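Esterase D (Cellvibrio japonicus, PDB 2W87) probably takes part in plant cell wall degradation by cleaving feruloyl esters of arabinoxylan, and through this family 35 carbohydrate-binding module binds glucuronic acid with the help of calcium. Local coordinates at residues A31-N34 against G38-V41; L112-T115 against G119-N122; G76-Y81 against D102-N107; Y59-G62 against N66-G69; V41-D46 against D124-V129. All blocks are in the same frame, centred on the assembly; numbering follows the deposited sequence. Where two conformers were deposited one is given.

Contact 1: residues A31-N34 against G38-V41; sequences ANTN and GAAV. With CA (calcium ion), chain C; GCU (alpha-D-glucopyranuronic acid), chain E.
The calcium-dependent glucuronic acid site of this carbohydrate-binding module is built on the outward side of 31-34, whose inward side packs on 38-41. A31 sets its CB 3.8 Å from V41 CG2, and the same methyl of V41 lies 3.9 Å from T33 CG2, the T33 and V41 side chains crossing at about a right angle. Further along, T33 CB meets A39 CB, and the A39 methyl also comes to 3.5 Å from the backbone O of N34. No hydrogen bond joins the two segments, which run in nearly opposite directions. The threonine is split between two surroundings: with chi1 at 57° its OG1 stands between the backbone N and the carbonyl carbon, takes the backbone N-H of L120 and gives a hydrogen bond to water 1, while CG2 is left for the apolar side. N32 turns away, its CG anti to the backbone N (chi1 175°), and brings OD1 to 2.3 Å from the calcium ion. T33 O binds the same ion at 2.4 Å, N35 adds a further ligand, and three waters and O4 and O6A of the sugar complete the shell, O6A 2.4 Å from the calcium. Because the sugar supplies two of the ligands, one from its ring hydroxyl and one from its carboxylate, the metal would favour an acidic sugar and probably draws charge from that carboxylate.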
# COMPACT_ATOMS: atom_id res chain seq x y z
N ALA A 31 1.26 6.85 5.50
CA ALA A 31 -0.15 7.11 5.24
C ALA A 31 -0.96 6.55 6.41
O ALA A 31 -0.85 5.36 6.76
CB ALA A 31 -0.58 6.46 3.91
N ASN A 32 -1.81 7.40 6.98
CA ASN A 32 -2.68 7.03 8.09
C ASN A 32 -4.15 7.12 7.65
O ASN A 32 -4.70 8.22 7.54
CB ASN A 32 -2.44 7.99 9.25
CG ASN A 32 -3.39 7.78 10.41
OD1 ASN A 32 -4.23 6.87 10.39
ND2 ASN A 32 -3.26 8.64 11.44
N THR A 33 -4.77 5.99 7.35
CA THR A 33 -6.17 6.00 6.92
C THR A 33 -7.12 6.41 8.04
O THR A 33 -6.87 6.12 9.22
CB THR A 33 -6.66 4.62 6.41
OG1 THR A 33 -6.47 3.63 7.43
CG2 THR A 33 -5.93 4.23 5.14
N ASN A 34 -8.19 7.09 7.65
CA ASN A 34 -9.39 7.15 8.44
C ASN A 34 -9.70 5.78 9.02
O ASN A 34 -9.45 4.78 8.37
CB ASN A 34 -10.59 7.51 7.54
CG ASN A 34 -10.52 8.93 6.98
OD1 ASN A 34 -9.94 9.82 7.61
ND2 ASN A 34 -11.13 9.15 5.80
N GLY A 38 -13.10 0.40 4.13
CA GLY A 38 -12.94 0.91 2.79
C GLY A 38 -11.92 2.02 2.65
O GLY A 38 -11.51 2.35 1.53
N ALA A 39 -11.51 2.64 3.75
CA ALA A 39 -10.49 3.69 3.66
C ALA A 39 -9.22 3.13 2.99
O ALA A 39 -8.75 2.06 3.35
CB ALA A 39 -10.20 4.28 5.03
N ALA A 40 -8.69 3.88 2.02
CA ALA A 40 -7.65 3.37 1.15
C ALA A 40 -6.36 4.19 1.08
O ALA A 40 -6.32 5.40 1.45
CB ALA A 40 -8.20 3.15 -0.26
N VAL A 41 -5.31 3.50 0.63
CA VAL A 41 -4.09 4.13 0.16
C VAL A 41 -3.98 3.71 -1.28
O VAL A 41 -4.23 2.53 -1.62
CB VAL A 41 -2.83 3.71 0.96
CG1 VAL A 41 -1.59 4.48 0.46
CG2 VAL A 41 -3.06 3.96 2.44
CA CA C . -5.76 5.27 11.16
C1 GCU E . -3.65 6.25 16.80
C2 GCU E . -2.28 6.31 16.13
C3 GCU E . -2.47 6.53 14.63
C4 GCU E . -3.25 5.35 14.08
C5 GCU E . -4.59 5.26 14.83
C6 GCU E . -5.43 4.08 14.39
O1 GCU E . -4.29 7.50 16.53
O2 GCU E . -1.53 7.38 16.66
O3 GCU E . -1.21 6.63 13.96
O4 GCU E . -3.53 5.51 12.66
O5 GCU E . -4.35 5.11 16.23
O6A GCU E . -5.57 3.94 13.16
O6B GCU E . -5.93 3.32 15.25
O HOH W 1 -6.76 3.18 10.31
O HOH W 2 -6.66 7.23 12.28
O HOH W 3 -4.05 3.95 9.95

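Contact 2: residues L112-T115 against G119-N122; sequences LSAT and GLPN. With GCU (alpha-D-glucopyranuronic acid), chain E.
Apolar contacts carry this pairing, with L120 reaching from the loop 119-122 back onto the strand end 112-115. Its CB leaves the backbone across the line to the strand, but with chi1 at -71° and an extended chi2 the two methyls are brought close. CD1 lies 3.9 Å from L112 CG and about as far from L112 CD2, the two leucines crossing obliquely. CD2 rests against the backbone of A114, 3.7 Å from A114 CA, and L120 CG sits 4.1 Å from A114 CB.

Packing of side chain on backbone makes up the rest. L120 CD1 approaches the carbonyl O of L112 to 3.4 Å. Tighter still, the methyl of A114 presses on G119: A114 CB is 3.3 Å from G119 C and 3.4 Å from G119 CA, the latter tighter than usual van der Waals contact.

Polar bonds do not cross between the two segments; they lead outward, from the backbone of L120 to residues around the sugar site. L120 is buried and its side chain neighbours T33 of the calcium site, while N122, two residues on, is part of the glucuronic acid pocket.

Strand 106-114 pairs antiparallel with 40-47, L112 bonding to V41 through the backbone, while A114 bonds to G38 and A39. The loop then crosses to strand 122-129 in the other sheet, with P121 packing on Y59 of strand 51-60.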
# COMPACT_ATOMS: atom_id res chain seq x y z
N LEU A 112 -5.21 -0.14 -1.96
CA LEU A 112 -5.27 -0.97 -0.78
C LEU A 112 -6.32 -0.36 0.16
O LEU A 112 -6.15 0.77 0.62
CB LEU A 112 -3.90 -1.04 -0.13
CG LEU A 112 -3.81 -1.77 1.21
CD1 LEU A 112 -3.99 -3.25 0.97
CD2 LEU A 112 -2.48 -1.46 1.94
N SER A 113 -7.39 -1.09 0.43
CA SER A 113 -8.52 -0.59 1.20
C SER A 113 -8.77 -1.44 2.45
O SER A 113 -8.65 -2.67 2.40
CB SER A 113 -9.79 -0.56 0.35
OG SER A 113 -9.60 0.10 -0.90
N ALA A 114 -9.14 -0.79 3.54
CA ALA A 114 -9.43 -1.46 4.79
C ALA A 114 -10.63 -2.40 4.66
O ALA A 114 -11.65 -2.01 4.11
CB ALA A 114 -9.73 -0.43 5.82
N THR A 115 -10.51 -3.62 5.19
CA THR A 115 -11.64 -4.54 5.25
C THR A 115 -12.45 -4.44 6.55
O THR A 115 -13.54 -4.99 6.62
CB THR A 115 -11.19 -6.01 5.17
OG1 THR A 115 -10.33 -6.30 6.26
CG2 THR A 115 -10.47 -6.30 3.90
N GLY A 119 -10.00 0.66 9.78
CA GLY A 119 -9.19 1.21 8.71
C GLY A 119 -7.97 0.33 8.52
O GLY A 119 -7.92 -0.83 8.98
N LEU A 120 -6.96 0.86 7.84
CA LEU A 120 -5.72 0.14 7.64
C LEU A 120 -4.73 0.36 8.78
O LEU A 120 -4.91 1.24 9.61
CB LEU A 120 -5.06 0.59 6.33
CG LEU A 120 -5.74 0.15 5.04
CD1 LEU A 120 -5.01 0.82 3.83
CD2 LEU A 120 -5.74 -1.36 4.90
N PRO A 121 -3.66 -0.45 8.80
CA PRO A 121 -2.54 -0.02 9.62
C PRO A 121 -1.96 1.26 9.01
O PRO A 121 -2.41 1.70 7.94
CB PRO A 121 -1.54 -1.16 9.46
CG PRO A 121 -2.21 -2.24 8.79
CD PRO A 121 -3.36 -1.66 8.03
N ASN A 122 -0.98 1.86 9.68
CA ASN A 122 -0.23 2.95 9.07
C ASN A 122 0.70 2.36 8.02
O ASN A 122 1.37 1.36 8.28
CB ASN A 122 0.56 3.69 10.14
CG ASN A 122 -0.32 4.52 11.07
OD1 ASN A 122 -1.45 4.90 10.72
ND2 ASN A 122 0.20 4.85 12.24
C1 GCU E . -3.65 6.25 16.80
C2 GCU E . -2.28 6.31 16.13
C3 GCU E . -2.47 6.53 14.63
C4 GCU E . -3.25 5.35 14.08
C5 GCU E . -4.59 5.26 14.83
C6 GCU E . -5.43 4.08 14.39
O1 GCU E . -4.29 7.50 16.53
O2 GCU E . -1.53 7.38 16.66
O3 GCU E . -1.21 6.63 13.96
O4 GCU E . -3.53 5.51 12.66
O5 GCU E . -4.35 5.11 16.23
O6A GCU E . -5.57 3.94 13.16
O6B GCU E . -5.93 3.32 15.25

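Contact 3: residues G76-Y81 against D102-N107; sequences GSNGNY and DLVQGN
Y81 and D102 make the firm part of this contact: the backbone N-H of D102 points to Y81 OH over 3.0 Å, nearly straight at 168°. The tyrosine ring is carried there by chi1 of -63°, with CG anti to the carbonyl carbon, and its side chain crosses that of D102 at about a right angle. Further along, V104 sets its CG1 methyl against the amide of N78, 3.5 Å from N78 ND2 and equally close to N78 CG. These two side chains meet at about a right angle, and the polar end of N78 is tied down from its own side, OD1 accepting from N74 ND2.

The contact joins the turn between the antiparallel strands 69-73 and 80-83 to the short connection by which the chain passes from strand 95-103 of one sheet to strand 106-114 of the other, at the end of the beta-sandwich far from the sugar site. Within the turn, N80 ND2 bonds to G76 O at 3.1 Å, in the carbonyl plane and on a lone pair. L103 packs on R53 of strand 51-60 in its own sheet and on I73 of strand 69-73 in the facing one.

Between N78 and D102 the fit is looser and water fills in, their carbonyl O atoms standing 4.1 Å apart. Water 4 donates to both carbonyls, while water 5 donates to D102 OD2 at 3.0 Å. Both waters lie in the plane of the tyrosine ring, at its edge. Y81 OH has three partners, the D102 amide and water 5 as donors and water 4 as acceptor. D102 is exposed at this margin.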
# COMPACT_ATOMS: atom_id res chain seq x y z
N GLY A 76 -10.42 -3.02 -9.68
CA GLY A 76 -10.91 -4.39 -9.65
C GLY A 76 -11.01 -5.02 -11.02
O GLY A 76 -11.15 -6.23 -11.14
N SER A 77 -10.91 -4.21 -12.07
CA SER A 77 -10.93 -4.71 -13.43
C SER A 77 -9.73 -5.59 -13.75
O SER A 77 -9.84 -6.49 -14.58
CB SER A 77 -10.98 -3.57 -14.43
OG SER A 77 -12.25 -2.95 -14.37
N ASN A 78 -8.60 -5.34 -13.12
CA ASN A 78 -7.38 -6.09 -13.39
C ASN A 78 -6.84 -6.88 -12.19
O ASN A 78 -5.69 -7.29 -12.20
CB ASN A 78 -6.32 -5.14 -13.95
CG ASN A 78 -6.68 -4.59 -15.33
OD1 ASN A 78 -6.71 -3.37 -15.55
ND2 ASN A 78 -6.97 -5.49 -16.26
N GLY A 79 -7.66 -7.13 -11.17
CA GLY A 79 -7.21 -8.02 -10.09
C GLY A 79 -7.68 -7.61 -8.71
O GLY A 79 -7.70 -6.42 -8.39
N ASN A 80 -8.06 -8.61 -7.91
CA ASN A 80 -8.53 -8.44 -6.55
C ASN A 80 -7.81 -9.38 -5.59
O ASN A 80 -7.88 -10.57 -5.75
CB ASN A 80 -10.03 -8.66 -6.47
CG ASN A 80 -10.81 -7.71 -7.38
OD1 ASN A 80 -11.31 -6.70 -6.92
ND2 ASN A 80 -10.91 -8.05 -8.67
N TYR A 81 -7.08 -8.83 -4.63
CA TYR A 81 -6.19 -9.60 -3.79
C TYR A 81 -6.46 -9.28 -2.34
O TYR A 81 -7.07 -8.25 -2.02
CB TYR A 81 -4.73 -9.23 -4.08
CG TYR A 81 -4.26 -9.54 -5.48
CD1 TYR A 81 -3.61 -10.73 -5.75
CD2 TYR A 81 -4.43 -8.64 -6.52
CE1 TYR A 81 -3.17 -11.03 -7.02
CE2 TYR A 81 -4.02 -8.94 -7.79
CZ TYR A 81 -3.37 -10.13 -8.02
OH TYR A 81 -2.94 -10.43 -9.29
N ASP A 102 -0.29 -9.71 -10.54
CA ASP A 102 -0.05 -9.62 -11.97
C ASP A 102 -0.43 -8.22 -12.40
O ASP A 102 -1.60 -7.85 -12.37
CB ASP A 102 -0.86 -10.67 -12.71
CG ASP A 102 -0.12 -12.00 -12.80
OD1 ASP A 102 0.88 -12.06 -13.55
OD2 ASP A 102 -0.53 -12.96 -12.12
N LEU A 103 0.58 -7.45 -12.78
CA LEU A 103 0.36 -6.13 -13.33
C LEU A 103 0.09 -6.23 -14.82
O LEU A 103 0.61 -7.12 -15.50
CB LEU A 103 1.55 -5.21 -13.07
CG LEU A 103 1.96 -4.87 -11.63
CD1 LEU A 103 2.98 -3.73 -11.62
CD2 LEU A 103 0.79 -4.50 -10.77
N VAL A 104 -0.74 -5.32 -15.32
CA VAL A 104 -1.00 -5.22 -16.75
C VAL A 104 0.04 -4.29 -17.39
O VAL A 104 0.60 -3.40 -16.74
CB VAL A 104 -2.42 -4.70 -17.07
CG1 VAL A 104 -3.48 -5.60 -16.42
CG2 VAL A 104 -2.59 -3.27 -16.61
N GLN A 105 0.28 -4.48 -18.69
CA GLN A 105 1.14 -3.57 -19.42
C GLN A 105 0.49 -2.18 -19.33
O GLN A 105 -0.73 -2.05 -19.49
CB GLN A 105 1.22 -4.00 -20.88
CG GLN A 105 2.24 -3.26 -21.66
CD GLN A 105 2.19 -3.62 -23.14
OE1 GLN A 105 1.11 -3.81 -23.72
NE2 GLN A 105 3.34 -3.69 -23.76
N GLY A 106 1.29 -1.15 -19.05
CA GLY A 106 0.74 0.20 -18.90
C GLY A 106 0.42 0.57 -17.47
O GLY A 106 1.12 0.18 -16.57
N ASN A 107 -0.66 1.31 -17.27
CA ASN A 107 -0.94 1.90 -15.97
C ASN A 107 -1.66 0.93 -15.08
O ASN A 107 -2.60 0.27 -15.52
CB ASN A 107 -1.81 3.14 -16.11
CG ASN A 107 -1.60 4.13 -14.99
OD1 ASN A 107 -0.45 4.48 -14.69
ND2 ASN A 107 -2.70 4.58 -14.36
O HOH W 4 -3.86 -8.76 -11.42
O HOH W 5 -2.30 -13.09 -9.69

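Contact 4: residues Y59-G62 against N66-G69; sequences YANG and NRNG. With GCU (alpha-D-glucopyranuronic acid), chain E.
N61 and R67 lie across one another, the amide plane of N61 turned 56° from the guanidinium plane of R67. The amide runs beside the arginine stem at van der Waals distance: N61 ND2 is 3.8 Å from R67 CG, and N61 OD1 is 3.8 Å from R67 NE. No hydrogen bond joins the pair; both ends of the amide are held elsewhere, OD1 by the backbone N of G63 and ND2 by the carbonyls of A65 and L85.

From CG to NE the R67 chain is extended, which carries the guanidinium out to the glucuronic acid. There it meets the carboxylate edge-on and in plane through two almost linear bonds, R67 NH1 to O6A of the sugar at 2.8 Å and 173°, R67 NH2 to O6B at 2.8 Å and 169°. L120 O also accepts from NH1, and E118 makes a salt bridge with NH2, so the group's rotation is fixed on several sides.

The two segments bound the loop joining strand 51-60 to strand 69-73; A60 bonds through the backbone to N122 at the start of strand 122-129, and N68 to T115 just past strand 106-114.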
# COMPACT_ATOMS: atom_id res chain seq x y z
N TYR A 59 4.48 -1.52 7.07
CA TYR A 59 3.35 -1.01 7.85
C TYR A 59 3.58 -1.16 9.35
O TYR A 59 4.42 -1.96 9.79
CB TYR A 59 2.06 -1.73 7.46
CG TYR A 59 2.00 -3.15 7.95
CD1 TYR A 59 1.34 -3.48 9.14
CD2 TYR A 59 2.65 -4.15 7.26
CE1 TYR A 59 1.33 -4.80 9.61
CE2 TYR A 59 2.63 -5.48 7.73
CZ TYR A 59 1.96 -5.79 8.89
OH TYR A 59 1.95 -7.10 9.37
N ALA A 60 2.81 -0.40 10.12
CA ALA A 60 2.79 -0.52 11.58
C ALA A 60 1.34 -0.66 12.01
O ALA A 60 0.50 0.06 11.52
CB ALA A 60 3.39 0.72 12.22
N ASN A 61 1.07 -1.57 12.93
CA ASN A 61 -0.28 -1.79 13.42
C ASN A 61 -0.19 -1.94 14.93
O ASN A 61 0.10 -3.02 15.42
CB ASN A 61 -0.88 -3.04 12.78
CG ASN A 61 -2.28 -3.33 13.25
OD1 ASN A 61 -2.82 -2.65 14.12
ND2 ASN A 61 -2.89 -4.36 12.66
N GLY A 62 -0.42 -0.84 15.64
CA GLY A 62 -0.37 -0.81 17.10
C GLY A 62 -1.73 -1.08 17.72
O GLY A 62 -1.93 -0.91 18.92
N ASN A 66 -5.89 -7.71 13.61
CA ASN A 66 -5.54 -7.56 12.20
C ASN A 66 -6.37 -6.45 11.60
O ASN A 66 -7.53 -6.25 11.99
CB ASN A 66 -5.87 -8.83 11.42
CG ASN A 66 -4.78 -9.88 11.49
OD1 ASN A 66 -4.27 -10.20 12.57
ND2 ASN A 66 -4.44 -10.44 10.33
N ARG A 67 -5.77 -5.73 10.65
CA ARG A 67 -6.46 -4.73 9.87
C ARG A 67 -6.20 -5.09 8.39
O ARG A 67 -5.56 -4.33 7.65
CB ARG A 67 -5.92 -3.38 10.22
CG ARG A 67 -6.25 -2.94 11.59
CD ARG A 67 -5.83 -1.52 11.78
NE ARG A 67 -6.07 -1.05 13.14
CZ ARG A 67 -6.01 0.23 13.49
NH1 ARG A 67 -5.73 1.17 12.60
NH2 ARG A 67 -6.26 0.58 14.75
N ASN A 68 -6.70 -6.25 7.98
CA ASN A 68 -6.44 -6.75 6.63
C ASN A 68 -6.95 -5.77 5.60
O ASN A 68 -7.86 -4.97 5.87
CB ASN A 68 -7.09 -8.11 6.41
CG ASN A 68 -6.44 -9.20 7.20
OD1 ASN A 68 -5.47 -8.98 7.94
ND2 ASN A 68 -6.94 -10.41 7.04
N GLY A 69 -6.33 -5.83 4.43
CA GLY A 69 -6.70 -5.00 3.31
C GLY A 69 -7.10 -5.80 2.08
O GLY A 69 -6.73 -6.96 1.89
C1 GCU E . -3.65 6.25 16.80
C2 GCU E . -2.28 6.31 16.13
C3 GCU E . -2.47 6.53 14.63
C4 GCU E . -3.25 5.35 14.08
C5 GCU E . -4.59 5.26 14.83
C6 GCU E . -5.43 4.08 14.39
O1 GCU E . -4.29 7.50 16.53
O2 GCU E . -1.53 7.38 16.66
O3 GCU E . -1.21 6.63 13.96
O4 GCU E . -3.53 5.51 12.66
O5 GCU E . -4.35 5.11 16.23
O6A GCU E . -5.57 3.94 13.16
O6B GCU E . -5.93 3.32 15.25

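Contact 5: residues V41-D46 against D124-V129; sequences VVWAID and DSLSVV. With CA (calcium ion), chain D.
The carboxylate of D124 is gripped at both oxygens: OD1 binds a second calcium ion at 2.4 Å, and OD2 makes a salt bridge with R58. D124 O is a second ligand of the same ion, again at 2.4 Å, and Q5, E6, T26 and G29 supply others. This calcium does not touch the sugar, and it ties the start of strand 122-129 to the N-terminal strand and to the loop before strand 30-33.

Past the metal, the strand packs on 41-46 through apolar side chains. L126 lies over one face of the W43 indole: its CB sits 3.9 Å from the centroid of the five-membered ring, a CH-pi contact only 19° off the ring normal, and its CD2 comes to 3.6 Å from W43 CD2. V41 CG1 lies toward the rim of the opposite face, so the indole is flanked on both faces. L126 gets there with CG anti to the backbone N (chi1 175°). Next along, I45 and V128 reach toward each other tip to tip, I45 CD1 to V128 CG2 at 3.8 Å.

No hydrogen bond links the two segments, whose axes approach to 9.4 Å at an angle of 31°, as befits facing sheets of a beta-sandwich. Strand 40-47 pairs with 11-14 and 106-114 on one side of the core, while strand 122-129 lies between 2-5 and 51-60 on the other.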
# COMPACT_ATOMS: atom_id res chain seq x y z
N VAL A 41 -5.31 3.50 0.63
CA VAL A 41 -4.09 4.13 0.16
C VAL A 41 -3.98 3.71 -1.28
O VAL A 41 -4.23 2.53 -1.62
CB VAL A 41 -2.83 3.71 0.96
CG1 VAL A 41 -1.59 4.48 0.46
CG2 VAL A 41 -3.06 3.96 2.44
N VAL A 42 -3.61 4.66 -2.15
CA VAL A 42 -3.58 4.41 -3.59
C VAL A 42 -2.25 4.83 -4.21
O VAL A 42 -1.75 5.94 -3.94
CB VAL A 42 -4.75 5.11 -4.35
CG1 VAL A 42 -4.78 4.72 -5.83
CG2 VAL A 42 -6.10 4.80 -3.70
N TRP A 43 -1.70 3.93 -5.03
CA TRP A 43 -0.48 4.15 -5.80
C TRP A 43 -0.76 3.89 -7.26
O TRP A 43 -1.75 3.25 -7.63
CB TRP A 43 0.64 3.19 -5.38
CG TRP A 43 0.99 3.21 -3.93
CD1 TRP A 43 1.90 3.98 -3.34
CD2 TRP A 43 0.42 2.38 -2.90
NE1 TRP A 43 1.95 3.72 -1.98
CE2 TRP A 43 1.06 2.73 -1.69
CE3 TRP A 43 -0.55 1.38 -2.90
CZ2 TRP A 43 0.76 2.10 -0.50
CZ3 TRP A 43 -0.84 0.75 -1.70
CH2 TRP A 43 -0.20 1.13 -0.52
N ALA A 44 0.18 4.32 -8.10
CA ALA A 44 0.08 4.08 -9.54
C ALA A 44 1.43 3.63 -10.06
O ALA A 44 2.45 4.28 -9.81
CB ALA A 44 -0.34 5.33 -10.27
N ILE A 45 1.43 2.52 -10.80
CA ILE A 45 2.66 1.93 -11.33
C ILE A 45 2.50 1.73 -12.82
O ILE A 45 1.51 1.18 -13.26
CB ILE A 45 2.88 0.53 -10.70
CG1 ILE A 45 2.92 0.61 -9.16
CG2 ILE A 45 4.15 -0.06 -11.23
CD1 ILE A 45 2.47 -0.72 -8.52
N ASP A 46 3.49 2.18 -13.60
CA ASP A 46 3.52 1.92 -15.02
C ASP A 46 4.44 0.73 -15.25
O ASP A 46 5.56 0.74 -14.75
CB ASP A 46 4.01 3.14 -15.80
CG ASP A 46 4.00 2.89 -17.30
OD1 ASP A 46 2.96 3.18 -17.94
OD2 ASP A 46 5.01 2.34 -17.83
N ASP A 124 3.85 2.69 5.50
CA ASP A 124 5.07 3.47 5.27
C ASP A 124 5.42 3.62 3.81
O ASP A 124 5.78 4.70 3.35
CB ASP A 124 6.24 2.81 5.98
CG ASP A 124 7.54 3.53 5.79
OD1 ASP A 124 7.54 4.77 5.65
OD2 ASP A 124 8.60 2.86 5.83
N SER A 125 5.34 2.50 3.10
CA SER A 125 5.78 2.45 1.72
C SER A 125 5.26 1.22 0.99
O SER A 125 4.90 0.22 1.62
CB SER A 125 7.28 2.42 1.70
OG SER A 125 7.80 1.26 2.35
N LEU A 126 5.35 1.29 -0.34
CA LEU A 126 5.09 0.16 -1.21
C LEU A 126 6.34 -0.02 -2.08
O LEU A 126 6.78 0.91 -2.73
CB LEU A 126 3.88 0.43 -2.12
CG LEU A 126 3.59 -0.66 -3.17
CD1 LEU A 126 3.13 -1.94 -2.49
CD2 LEU A 126 2.60 -0.18 -4.22
N SER A 127 6.90 -1.23 -2.06
CA SER A 127 8.04 -1.58 -2.90
C SER A 127 7.55 -2.55 -3.96
O SER A 127 6.76 -3.44 -3.66
CB SER A 127 9.11 -2.24 -2.04
OG SER A 127 10.03 -2.91 -2.85
N VAL A 128 8.00 -2.38 -5.20
CA VAL A 128 7.53 -3.17 -6.32
C VAL A 128 8.74 -3.74 -7.06
O VAL A 128 9.64 -2.99 -7.45
CB VAL A 128 6.75 -2.30 -7.30
CG1 VAL A 128 6.15 -3.14 -8.41
CG2 VAL A 128 5.67 -1.52 -6.56
N VAL A 129 8.77 -5.06 -7.22
CA VAL A 129 9.87 -5.70 -7.96
C VAL A 129 9.35 -6.62 -9.06
O VAL A 129 8.44 -7.41 -8.84
CB VAL A 129 10.78 -6.53 -7.05
CG1 VAL A 129 12.01 -6.94 -7.86
CG2 VAL A 129 11.18 -5.76 -5.82
CA CA D . 7.12 6.51 4.05

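Contacts 1, 2 and 4 gather at the sugar-binding end of the beta-sandwich, with the centres of contacts 1 and 2 about 5 Å apart and those of 2 and 4 about 7 Å. All three touch the glucuronic acid, and each closes a short loop in the order 1, 4, 2 along the chain. Contact 5, about 14 Å between centres from contacts 1 and 2, joins the two sheets across the core; the loop it closes encloses contacts 2, 3 and 4. It shares strand 40-47 with contact 1. Contact 3 lies at the far end, about 23 Å from contact 4 between centres. The ligand-binding loops sit at one end of a sandwich whose sheets meet in contact 5.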